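MdbA (Actinomyces oris, PDB 4Z7X) probably catalyses disulfide bond formation as a thioredoxin-superfamily thiol-disulfide oxidoreductase, in a pathway linked to sortase-mediated pilus assembly. Local coordinates at residues E19-N27 with L36-E45; F63-E74 with H127-S135. One frame throughout, in Å; residues are numbered along the deposited sequence.

Contact 1 (E19-N27 with L36-E45); sequences EGLATAKAN and LSDASWTYGE. With 3CX ((2S)-3-(cyclohexylamino)-2-hydroxypropane-1-sulfonic acid), chain C.
One wall of the pocket that holds 3CX is backed by this contact, in which Leu21 of the loop 19-27 packs against Thr42 of the edge strand 41-43 and Glu45 just after it. Leu21 meets Thr42 tip to tip, CD1 lying 3.9 Å from Thr42 CG2, and the same methyl touches Glu45 CB; its other branch, CD2, reaches Leu36 CD1. With CG trans to the backbone N (chi1 -168°), the leucine can spread both methyls over these neighbours. Beyond that apolar patch Glu45 turns polar: OE1 accepts from Thr42 OG1 at 2.7 Å, the hydroxyl standing above the carboxylate plane, and from the 3CX hydroxyl OAC at 2.6 Å. Gly44, where a CB would press on the carbonyl O of Tyr43, gives its N to OAC as well. With an alanine at Glu45, the Thr42 hydroxyl and the 3CX OAC would probably lose the acceptor they share. Farther along, Lys25 and Leu36 form a single beta bridge, with Ser37 N donating to Ala24 O at 2.8 Å. A water joins Thr23 OG1 to Asp38 OD2, while Asp38 OD1 closes an Asx turn by accepting from Ser40 N at 3.1 Å and also takes the Ser40 hydroxyl; a short acid thus pins the turn into the strand. Arg191 forms a salt bridge with Asp38 OD2, and Ala187 of helix 178-190 touches the Asp38 side chain. Leu21 also meets Val58 of strand 58-63, and strand 41-43 pairs antiparallel with strand 91-96 through Trp41 with Leu94 and Tyr43 with Leu92.

Contact 2 (F63-E74 with H127-S135); sequences FDYSCSHCAQFE and HNAAFEIFS
Phe131 drives its ring from helix 123-140 between Tyr65 and the start of helix 68-86. Tyr65 CD1 lies 3.7 Å from Phe131 CE2, over one ring face, and Cys70 O lies over the other. The chi1 of Phe131, -94°, departs from the usual staggered value and sets CD1 3.5 Å from Ala71 CA; the small Ala71 lets the backbones come close, its CA 5.4 Å from Phe131 CA. Phe134 lays one ring face over Tyr65 O, with CD2 against Ala71 CB. His127, its CG trans to the backbone N (chi1 178°), sends the imidazole across to Phe63 and Tyr65. There CE1 points at the face of Phe63 in a T-shaped pair, planes at 81°, while ND1 shares a 2.8 Å hydrogen bond with Tyr65 OH, near the planes of both rings. Glu74 lays CG 3.9 Å from Phe131 CB, and the bend at chi2 turns its carboxylate so that OE2 reaches a water that also binds His127 NE2. Polar partners at both nitrogens hold the imidazole against rotation. Cys67 SG caps the helix by accepting from Cys70 N at 3.4 Å, and the pair matches a thioredoxin-type CxxC. The chemistry thus implies a probable redox site seated on a largely aromatic core, with the His127 nitrogens and the Tyr65 hydroxyl given polar partners within it.

Contact 1 is partly buried, a loop laid against the edge strand of the sheet; contact 2 is buried and packs helix 123-140 on the end of strand 58-63, the loop after it and the start of helix 68-86. Their centres stand about 21 Å apart, on opposite sides of the chain's centre, yet they touch: Trp41 CH2 packs 3.7 Å from Tyr65 OH and 3.9 Å from Phe63 CZ. Both lean on strand 91-96, contact 1 by backbone pairing, contact 2 by the backbone of Phe63 with His95 and by Phe63 and His127 on Leu94. Waters bridge both, but a backbone bridge and a ligand-binding carboxylate mark contact 1, whereas aromatic rings dominate around the probable CxxC site.

Contact 1 (E19-N27 with L36-E45)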
loop_
_atom_site.group_PDB
_atom_site.type_symbol
_atom_site.label_atom_id
_atom_site.label_comp_id
_atom_site.label_asym_id
_atom_site.label_seq_id
_atom_site.Cartn_x
_atom_site.Cartn_y
_atom_site.Cartn_z
ATOM N N GLU A 19 -6.863 -13.985 10.490
ATOM C CA GLU A 19 -5.973 -14.962 9.883
ATOM C C GLU A 19 -4.700 -14.351 9.327
ATOM O O GLU A 19 -3.797 -15.087 8.946
ATOM C CB GLU A 19 -6.696 -15.707 8.746
ATOM C CG GLU A 19 -7.905 -16.506 9.176
ATOM C CD GLU A 19 -7.489 -17.743 9.925
ATOM O OE1 GLU A 19 -7.840 -17.821 11.111
ATOM O OE2 GLU A 19 -6.779 -18.598 9.333
ATOM N N GLY A 20 -4.599 -13.018 9.247
ATOM C CA GLY A 20 -3.337 -12.442 8.781
ATOM C C GLY A 20 -3.121 -12.673 7.293
ATOM O O GLY A 20 -4.035 -12.500 6.469
ATOM N N LEU A 21 -1.885 -13.041 6.961
ATOM C CA LEU A 21 -1.453 -13.193 5.577
ATOM C C LEU A 21 -1.783 -14.622 5.325
ATOM O O LEU A 21 -1.111 -15.518 5.809
ATOM C CB LEU A 21 0.048 -12.933 5.485
ATOM C CG LEU A 21 0.610 -12.777 4.103
ATOM C CD1 LEU A 21 2.094 -12.500 4.305
ATOM C CD2 LEU A 21 0.420 -14.034 3.264
ATOM N N ALA A 22 -2.846 -14.828 4.602
ATOM C CA ALA A 22 -3.469 -16.108 4.547
ATOM C C ALA A 22 -3.956 -16.442 3.143
ATOM O O ALA A 22 -4.823 -17.352 2.981
ATOM C CB ALA A 22 -4.632 -16.167 5.545
ATOM N N THR A 23 -3.388 -15.747 2.132
ATOM C CA THR A 23 -3.704 -16.074 0.762
ATOM C C THR A 23 -2.410 -16.264 -0.029
ATOM O O THR A 23 -1.360 -15.764 0.389
ATOM C CB THR A 23 -4.550 -14.966 0.127
ATOM O OG1 THR A 23 -3.871 -13.755 0.325
ATOM C CG2 THR A 23 -5.934 -14.848 0.785
ATOM N N ALA A 24 -2.534 -17.051 -1.123
ATOM C CA ALA A 24 -1.551 -17.279 -2.180
ATOM C C ALA A 24 -1.631 -16.211 -3.289
ATOM O O ALA A 24 -2.497 -15.401 -3.263
ATOM C CB ALA A 24 -1.847 -18.583 -2.797
ATOM N N LYS A 25 -0.729 -16.244 -4.262
ATOM C CA LYS A 25 -0.704 -15.245 -5.327
ATOM C C LYS A 25 -1.964 -15.324 -6.176
ATOM O O LYS A 25 -2.510 -16.419 -6.436
ATOM C CB LYS A 25 0.535 -15.417 -6.214
ATOM C CG LYS A 25 1.823 -15.143 -5.475
ATOM C CD LYS A 25 2.136 -13.680 -5.337
ATOM C CE LYS A 25 3.256 -13.415 -4.311
ATOM N NZ LYS A 25 4.391 -14.381 -4.318
ATOM N N ALA A 26 -2.419 -14.171 -6.621
ATOM C CA ALA A 26 -3.593 -14.107 -7.516
ATOM C C ALA A 26 -3.334 -14.798 -8.832
ATOM O O ALA A 26 -4.210 -15.485 -9.341
ATOM C CB ALA A 26 -3.998 -12.666 -7.769
ATOM N N ASN A 27 -2.144 -14.599 -9.407
ATOM C CA ASN A 27 -1.780 -15.248 -10.685
ATOM C C ASN A 27 -2.855 -15.098 -11.773
ATOM O O ASN A 27 -3.355 -16.065 -12.344
ATOM C CB ASN A 27 -1.436 -16.693 -10.445
ATOM C CG ASN A 27 -0.139 -16.846 -9.709
ATOM O OD1 ASN A 27 0.748 -15.976 -9.767
ATOM N ND2 ASN A 27 -0.020 -17.932 -8.996
ATOM N N LEU A 36 -1.329 -10.804 -3.982
ATOM C CA LEU A 36 -2.011 -11.955 -3.420
ATOM C C LEU A 36 -3.481 -12.003 -3.831
ATOM O O LEU A 36 -4.012 -11.068 -4.434
ATOM C CB LEU A 36 -1.858 -11.934 -1.914
ATOM C CG LEU A 36 -0.447 -12.027 -1.376
ATOM C CD1 LEU A 36 -0.472 -11.933 0.113
ATOM C CD2 LEU A 36 0.224 -13.312 -1.774
ATOM N N SER A 37 -4.151 -13.095 -3.459
ATOM C CA SER A 37 -5.506 -13.358 -3.909
ATOM C C SER A 37 -6.521 -12.379 -3.332
ATOM O O SER A 37 -7.652 -12.300 -3.812
ATOM C CB SER A 37 -5.907 -14.791 -3.552
ATOM O OG SER A 37 -5.876 -15.000 -2.157
ATOM N N ASP A 38 -6.105 -11.629 -2.295
ATOM C CA ASP A 38 -6.967 -10.580 -1.698
ATOM C C ASP A 38 -6.579 -9.172 -2.110
ATOM O O ASP A 38 -7.009 -8.213 -1.497
ATOM C CB ASP A 38 -7.032 -10.700 -0.183
ATOM C CG ASP A 38 -5.731 -10.352 0.489
ATOM O OD1 ASP A 38 -4.708 -10.220 -0.255
ATOM O OD2 ASP A 38 -5.715 -10.249 1.750
ATOM N N ALA A 39 -5.783 -9.062 -3.169
ATOM C CA ALA A 39 -5.291 -7.797 -3.715
ATOM C C ALA A 39 -4.115 -7.156 -2.964
ATOM O O ALA A 39 -3.618 -6.136 -3.406
ATOM C CB ALA A 39 -6.411 -6.779 -3.927
ATOM N N SER A 40 -3.662 -7.784 -1.873
ATOM C CA SER A 40 -2.611 -7.181 -1.068
ATOM C C SER A 40 -1.235 -7.519 -1.650
ATOM O O SER A 40 -1.068 -8.460 -2.462
ATOM C CB SER A 40 -2.669 -7.642 0.409
ATOM O OG SER A 40 -2.472 -9.052 0.579
ATOM N N TRP A 41 -0.231 -6.781 -1.192
ATOM C CA TRP A 41 1.152 -7.150 -1.421
ATOM C C TRP A 41 1.936 -6.958 -0.154
ATOM O O TRP A 41 1.523 -6.190 0.716
ATOM C CB TRP A 41 1.775 -6.429 -2.596
ATOM C CG TRP A 41 2.121 -5.017 -2.445
ATOM C CD1 TRP A 41 3.370 -4.537 -2.235
ATOM C CD2 TRP A 41 1.267 -3.854 -2.604
ATOM N NE1 TRP A 41 3.358 -3.171 -2.252
ATOM C CE2 TRP A 41 2.081 -2.728 -2.464
ATOM C CE3 TRP A 41 -0.102 -3.663 -2.794
ATOM C CZ2 TRP A 41 1.583 -1.432 -2.565
ATOM C CZ3 TRP A 41 -0.606 -2.376 -2.882
ATOM C CH2 TRP A 41 0.235 -1.280 -2.777
ATOM N N THR A 42 3.076 -7.639 -0.050
ATOM C CA THR A 42 3.752 -7.730 1.230
ATOM C C THR A 42 5.247 -7.530 1.155
ATOM O O THR A 42 5.845 -7.737 0.104
ATOM C CB THR A 42 3.489 -9.075 1.962
ATOM O OG1 THR A 42 4.149 -10.138 1.277
ATOM C CG2 THR A 42 1.998 -9.385 2.029
ATOM N N TYR A 43 5.795 -7.152 2.319
ATOM C CA TYR A 43 7.219 -6.969 2.540
ATOM C C TYR A 43 7.620 -7.711 3.811
ATOM O O TYR A 43 7.005 -7.528 4.845
ATOM C CB TYR A 43 7.568 -5.465 2.711
ATOM C CG TYR A 43 7.169 -4.607 1.516
ATOM C CD1 TYR A 43 8.071 -4.320 0.502
ATOM C CD2 TYR A 43 5.896 -4.091 1.416
ATOM C CE1 TYR A 43 7.732 -3.549 -0.584
ATOM C CE2 TYR A 43 5.529 -3.293 0.353
ATOM C CZ TYR A 43 6.449 -3.032 -0.669
ATOM O OH TYR A 43 6.033 -2.245 -1.738
ATOM N N GLY A 44 8.659 -8.540 3.703
ATOM C CA GLY A 44 9.241 -9.219 4.855
ATOM C C GLY A 44 8.668 -10.567 5.310
ATOM O O GLY A 44 9.094 -11.109 6.330
ATOM N N GLU A 45 7.795 -11.160 4.508
ATOM C CA GLU A 45 7.140 -12.414 4.887
ATOM C C GLU A 45 7.975 -13.671 4.776
ATOM O O GLU A 45 7.574 -14.723 5.303
ATOM C CB GLU A 45 5.837 -12.602 4.092
ATOM C CG GLU A 45 5.941 -13.109 2.668
ATOM C CD GLU A 45 6.487 -12.102 1.660
ATOM O OE1 GLU A 45 6.683 -10.895 2.004
ATOM O OE2 GLU A 45 6.632 -12.511 0.491
HETATM O OAA 3CX C . 12.543 -11.989 1.487
HETATM O OAB 3CX C . 10.466 -11.258 2.759
HETATM O OAC 3CX C . 8.625 -9.450 0.935
HETATM O OAD 3CX C . 10.222 -12.861 1.080
HETATM C CAE 3CX C . 6.947 -5.575 -4.129
HETATM C CAF 3CX C . 6.202 -6.859 -4.383
HETATM C CAG 3CX C . 8.407 -5.713 -3.715
HETATM C CAH 3CX C . 6.490 -7.871 -3.272
HETATM C CAI 3CX C . 8.734 -6.717 -2.636
HETATM C CAJ 3CX C . 9.205 -9.369 -1.345
HETATM C CAK 3CX C . 10.692 -10.577 0.245
HETATM N NAL 3CX C . 7.838 -8.856 -1.558
HETATM C CAM 3CX C . 9.235 -10.214 -0.081
HETATM C CAN 3CX C . 7.550 -7.547 -2.230
HETATM S SAO 3CX C . 10.951 -11.678 1.470
HETATM O O HOH W 1 -3.752 -12.138 2.439
HETATM O O HOH W 2 -5.240 -17.744 -1.814
#

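Contact 2 (F63-E74 with H127-S135)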
loop_
_atom_site.group_PDB
_atom_site.type_symbol
_atom_site.label_atom_id
_atom_site.label_comp_id
_atom_site.label_asym_id
_atom_site.label_seq_id
_atom_site.Cartn_x
_atom_site.Cartn_y
_atom_site.Cartn_z
ATOM N N PHE A 63 -6.075 0.667 2.859
ATOM C CA PHE A 63 -5.958 2.081 2.486
ATOM C C PHE A 63 -6.583 2.353 1.126
ATOM O O PHE A 63 -6.845 1.438 0.339
ATOM C CB PHE A 63 -4.484 2.468 2.450
ATOM C CG PHE A 63 -3.749 1.910 1.270
ATOM C CD1 PHE A 63 -3.200 0.641 1.278
ATOM C CD2 PHE A 63 -3.745 2.616 0.087
ATOM C CE1 PHE A 63 -2.583 0.158 0.139
ATOM C CE2 PHE A 63 -3.128 2.148 -1.039
ATOM C CZ PHE A 63 -2.553 0.893 -1.021
ATOM N N ASP A 64 -6.874 3.634 0.900
ATOM C CA ASP A 64 -7.295 4.178 -0.401
ATOM C C ASP A 64 -6.370 5.368 -0.705
ATOM O O ASP A 64 -6.235 6.271 0.127
ATOM C CB ASP A 64 -8.765 4.637 -0.308
ATOM C CG ASP A 64 -9.350 5.111 -1.632
ATOM O OD1 ASP A 64 -8.584 5.513 -2.511
ATOM O OD2 ASP A 64 -10.601 5.130 -1.774
ATOM N N TYR A 65 -5.738 5.351 -1.861
ATOM C CA TYR A 65 -4.914 6.458 -2.317
ATOM C C TYR A 65 -5.602 7.822 -2.333
ATOM O O TYR A 65 -4.919 8.848 -2.321
ATOM C CB TYR A 65 -4.282 6.186 -3.698
ATOM C CG TYR A 65 -3.158 5.156 -3.687
ATOM C CD1 TYR A 65 -2.031 5.373 -2.924
ATOM C CD2 TYR A 65 -3.259 3.960 -4.374
ATOM C CE1 TYR A 65 -0.999 4.473 -2.886
ATOM C CE2 TYR A 65 -2.240 3.027 -4.338
ATOM C CZ TYR A 65 -1.120 3.278 -3.580
ATOM O OH TYR A 65 -0.135 2.350 -3.520
ATOM N N SER A 66 -6.926 7.832 -2.388
ATOM C CA SER A 66 -7.703 9.078 -2.390
ATOM C C SER A 66 -8.303 9.459 -1.033
ATOM O O SER A 66 -9.093 10.409 -0.957
ATOM C CB SER A 66 -8.832 8.998 -3.412
ATOM O OG SER A 66 -8.316 8.927 -4.730
ATOM N N CYS A 67 -7.842 8.792 0.027
ATOM C CA CYS A 67 -8.327 9.026 1.398
ATOM C C CYS A 67 -7.360 9.935 2.158
ATOM O O CYS A 67 -6.162 9.600 2.359
ATOM C CB CYS A 67 -8.517 7.683 2.133
ATOM S SG CYS A 67 -8.860 7.882 3.905
ATOM N N SER A 68 -7.863 11.067 2.619
ATOM C CA SER A 68 -7.002 12.014 3.338
ATOM C C SER A 68 -6.471 11.486 4.645
ATOM O O SER A 68 -5.349 11.820 5.028
ATOM C CB SER A 68 -7.756 13.339 3.543
ATOM O OG SER A 68 -8.874 13.179 4.400
ATOM N N HIS A 69 -7.258 10.648 5.330
ATOM C CA HIS A 69 -6.775 10.045 6.549
ATOM C C HIS A 69 -5.632 9.057 6.287
ATOM O O HIS A 69 -4.671 8.969 7.065
ATOM C CB HIS A 69 -7.918 9.365 7.298
ATOM C CG HIS A 69 -8.953 10.317 7.779
ATOM N ND1 HIS A 69 -10.148 10.516 7.132
ATOM C CD2 HIS A 69 -8.950 11.153 8.838
ATOM C CE1 HIS A 69 -10.847 11.425 7.787
ATOM N NE2 HIS A 69 -10.137 11.828 8.824
ATOM N N CYS A 70 -5.736 8.305 5.202
ATOM C CA CYS A 70 -4.649 7.435 4.741
ATOM C C CYS A 70 -3.401 8.233 4.358
ATOM O O CYS A 70 -2.297 7.807 4.634
ATOM C CB CYS A 70 -5.096 6.594 3.542
ATOM S SG CYS A 70 -6.358 5.394 3.995
ATOM N N ALA A 71 -3.579 9.381 3.725
ATOM C CA ALA A 71 -2.422 10.218 3.368
ATOM C C ALA A 71 -1.728 10.702 4.626
ATOM O O ALA A 71 -0.496 10.693 4.692
ATOM C CB ALA A 71 -2.852 11.396 2.487
ATOM N N GLN A 72 -2.502 11.116 5.629
ATOM C CA GLN A 72 -1.936 11.602 6.896
ATOM C C GLN A 72 -1.214 10.445 7.587
ATOM O O GLN A 72 -0.126 10.621 8.159
ATOM C CB GLN A 72 -3.045 12.129 7.835
ATOM C CG GLN A 72 -3.720 13.420 7.388
ATOM C CD GLN A 72 -4.836 13.864 8.332
ATOM O OE1 GLN A 72 -6.021 13.779 8.000
ATOM N NE2 GLN A 72 -4.461 14.323 9.517
ATOM N N PHE A 73 -1.837 9.254 7.549
ATOM C CA PHE A 73 -1.274 8.080 8.184
ATOM C C PHE A 73 0.056 7.739 7.585
ATOM O O PHE A 73 1.020 7.489 8.311
ATOM C CB PHE A 73 -2.254 6.894 8.068
ATOM C CG PHE A 73 -1.827 5.652 8.821
ATOM C CD1 PHE A 73 -0.919 4.764 8.247
ATOM C CD2 PHE A 73 -2.350 5.357 10.094
ATOM C CE1 PHE A 73 -0.511 3.629 8.931
ATOM C CE2 PHE A 73 -1.966 4.221 10.766
ATOM C CZ PHE A 73 -1.040 3.353 10.191
ATOM N N GLU A 74 0.116 7.721 6.269
ATOM C CA GLU A 74 1.345 7.425 5.567
ATOM C C GLU A 74 2.429 8.452 5.924
ATOM O O GLU A 74 3.583 8.078 6.209
ATOM C CB GLU A 74 1.092 7.380 4.059
ATOM C CG GLU A 74 2.374 7.321 3.220
ATOM C CD GLU A 74 3.170 6.018 3.332
ATOM O OE1 GLU A 74 4.338 6.009 2.845
ATOM O OE2 GLU A 74 2.624 5.031 3.884
ATOM N N HIS A 127 4.852 4.140 -3.374
ATOM C CA HIS A 127 3.641 4.213 -2.555
ATOM C C HIS A 127 3.623 5.486 -1.735
ATOM O O HIS A 127 2.650 6.233 -1.713
ATOM C CB HIS A 127 3.608 2.986 -1.630
ATOM C CG HIS A 127 2.458 2.941 -0.686
ATOM N ND1 HIS A 127 1.193 2.582 -1.074
ATOM C CD2 HIS A 127 2.401 3.152 0.647
ATOM C CE1 HIS A 127 0.402 2.598 -0.026
ATOM N NE2 HIS A 127 1.119 2.927 1.039
ATOM N N ASN A 128 4.722 5.718 -1.039
ATOM C CA ASN A 128 4.868 6.957 -0.282
ATOM C C ASN A 128 4.748 8.194 -1.153
ATOM O O ASN A 128 4.109 9.202 -0.755
ATOM C CB ASN A 128 6.204 6.984 0.453
ATOM C CG ASN A 128 6.401 8.275 1.199
ATOM O OD1 ASN A 128 5.794 8.482 2.259
ATOM N ND2 ASN A 128 7.211 9.167 0.661
ATOM N N ALA A 129 5.423 8.174 -2.298
ATOM C CA ALA A 129 5.425 9.337 -3.143
ATOM C C ALA A 129 4.046 9.668 -3.691
ATOM O O ALA A 129 3.703 10.848 -3.849
ATOM C CB ALA A 129 6.464 9.188 -4.246
ATOM N N ALA A 130 3.241 8.639 -3.986
ATOM C CA ALA A 130 1.899 8.861 -4.522
ATOM C C ALA A 130 1.034 9.481 -3.445
ATOM O O ALA A 130 0.241 10.361 -3.723
ATOM C CB ALA A 130 1.297 7.562 -4.976
ATOM N N PHE A 131 1.196 9.034 -2.205
ATOM C CA PHE A 131 0.476 9.678 -1.111
ATOM C C PHE A 131 0.958 11.107 -0.878
ATOM O O PHE A 131 0.173 11.963 -0.513
ATOM C CB PHE A 131 0.570 8.871 0.176
ATOM C CG PHE A 131 -0.581 7.921 0.383
ATOM C CD1 PHE A 131 -1.869 8.403 0.397
ATOM C CD2 PHE A 131 -0.404 6.543 0.480
ATOM C CE1 PHE A 131 -2.949 7.564 0.609
ATOM C CE2 PHE A 131 -1.477 5.708 0.720
ATOM C CZ PHE A 131 -2.760 6.222 0.765
ATOM N N GLU A 132 2.236 11.368 -1.088
ATOM C CA GLU A 132 2.804 12.715 -0.918
ATOM C C GLU A 132 2.153 13.689 -1.895
ATOM O O GLU A 132 1.917 14.854 -1.584
ATOM C CB GLU A 132 4.336 12.656 -1.124
ATOM C CG GLU A 132 5.081 13.960 -0.888
ATOM C CD GLU A 132 6.571 13.727 -0.666
ATOM O OE1 GLU A 132 7.013 12.555 -0.621
ATOM O OE2 GLU A 132 7.313 14.711 -0.561
ATOM N N ILE A 133 1.884 13.215 -3.102
ATOM C CA ILE A 133 1.180 14.072 -4.083
ATOM C C ILE A 133 -0.164 14.544 -3.478
ATOM O O ILE A 133 -0.522 15.729 -3.529
ATOM C CB ILE A 133 0.905 13.342 -5.431
ATOM C CG1 ILE A 133 2.184 13.160 -6.218
ATOM C CG2 ILE A 133 -0.071 14.098 -6.309
ATOM C CD1 ILE A 133 2.034 12.306 -7.456
ATOM N N PHE A 134 -0.904 13.600 -2.923
ATOM C CA PHE A 134 -2.212 13.887 -2.388
ATOM C C PHE A 134 -2.083 14.810 -1.184
ATOM O O PHE A 134 -2.817 15.781 -1.070
ATOM C CB PHE A 134 -2.925 12.576 -2.021
ATOM C CG PHE A 134 -4.396 12.728 -1.771
ATOM C CD1 PHE A 134 -5.310 12.565 -2.802
ATOM C CD2 PHE A 134 -4.871 13.027 -0.518
ATOM C CE1 PHE A 134 -6.665 12.706 -2.581
ATOM C CE2 PHE A 134 -6.234 13.171 -0.287
ATOM C CZ PHE A 134 -7.132 13.006 -1.320
ATOM N N SER A 135 -1.136 14.517 -0.290
ATOM C CA SER A 135 -0.937 15.385 0.855
ATOM C C SER A 135 -0.597 16.814 0.449
ATOM O O SER A 135 -1.099 17.776 1.019
ATOM C CB SER A 135 0.180 14.855 1.757
ATOM O OG SER A 135 -0.194 13.667 2.364
HETATM O O HOH W 3 -2.584 9.420 -3.729
HETATM O O HOH W 4 1.193 11.407 2.715
HETATM O O HOH W 5 0.334 3.494 3.739
#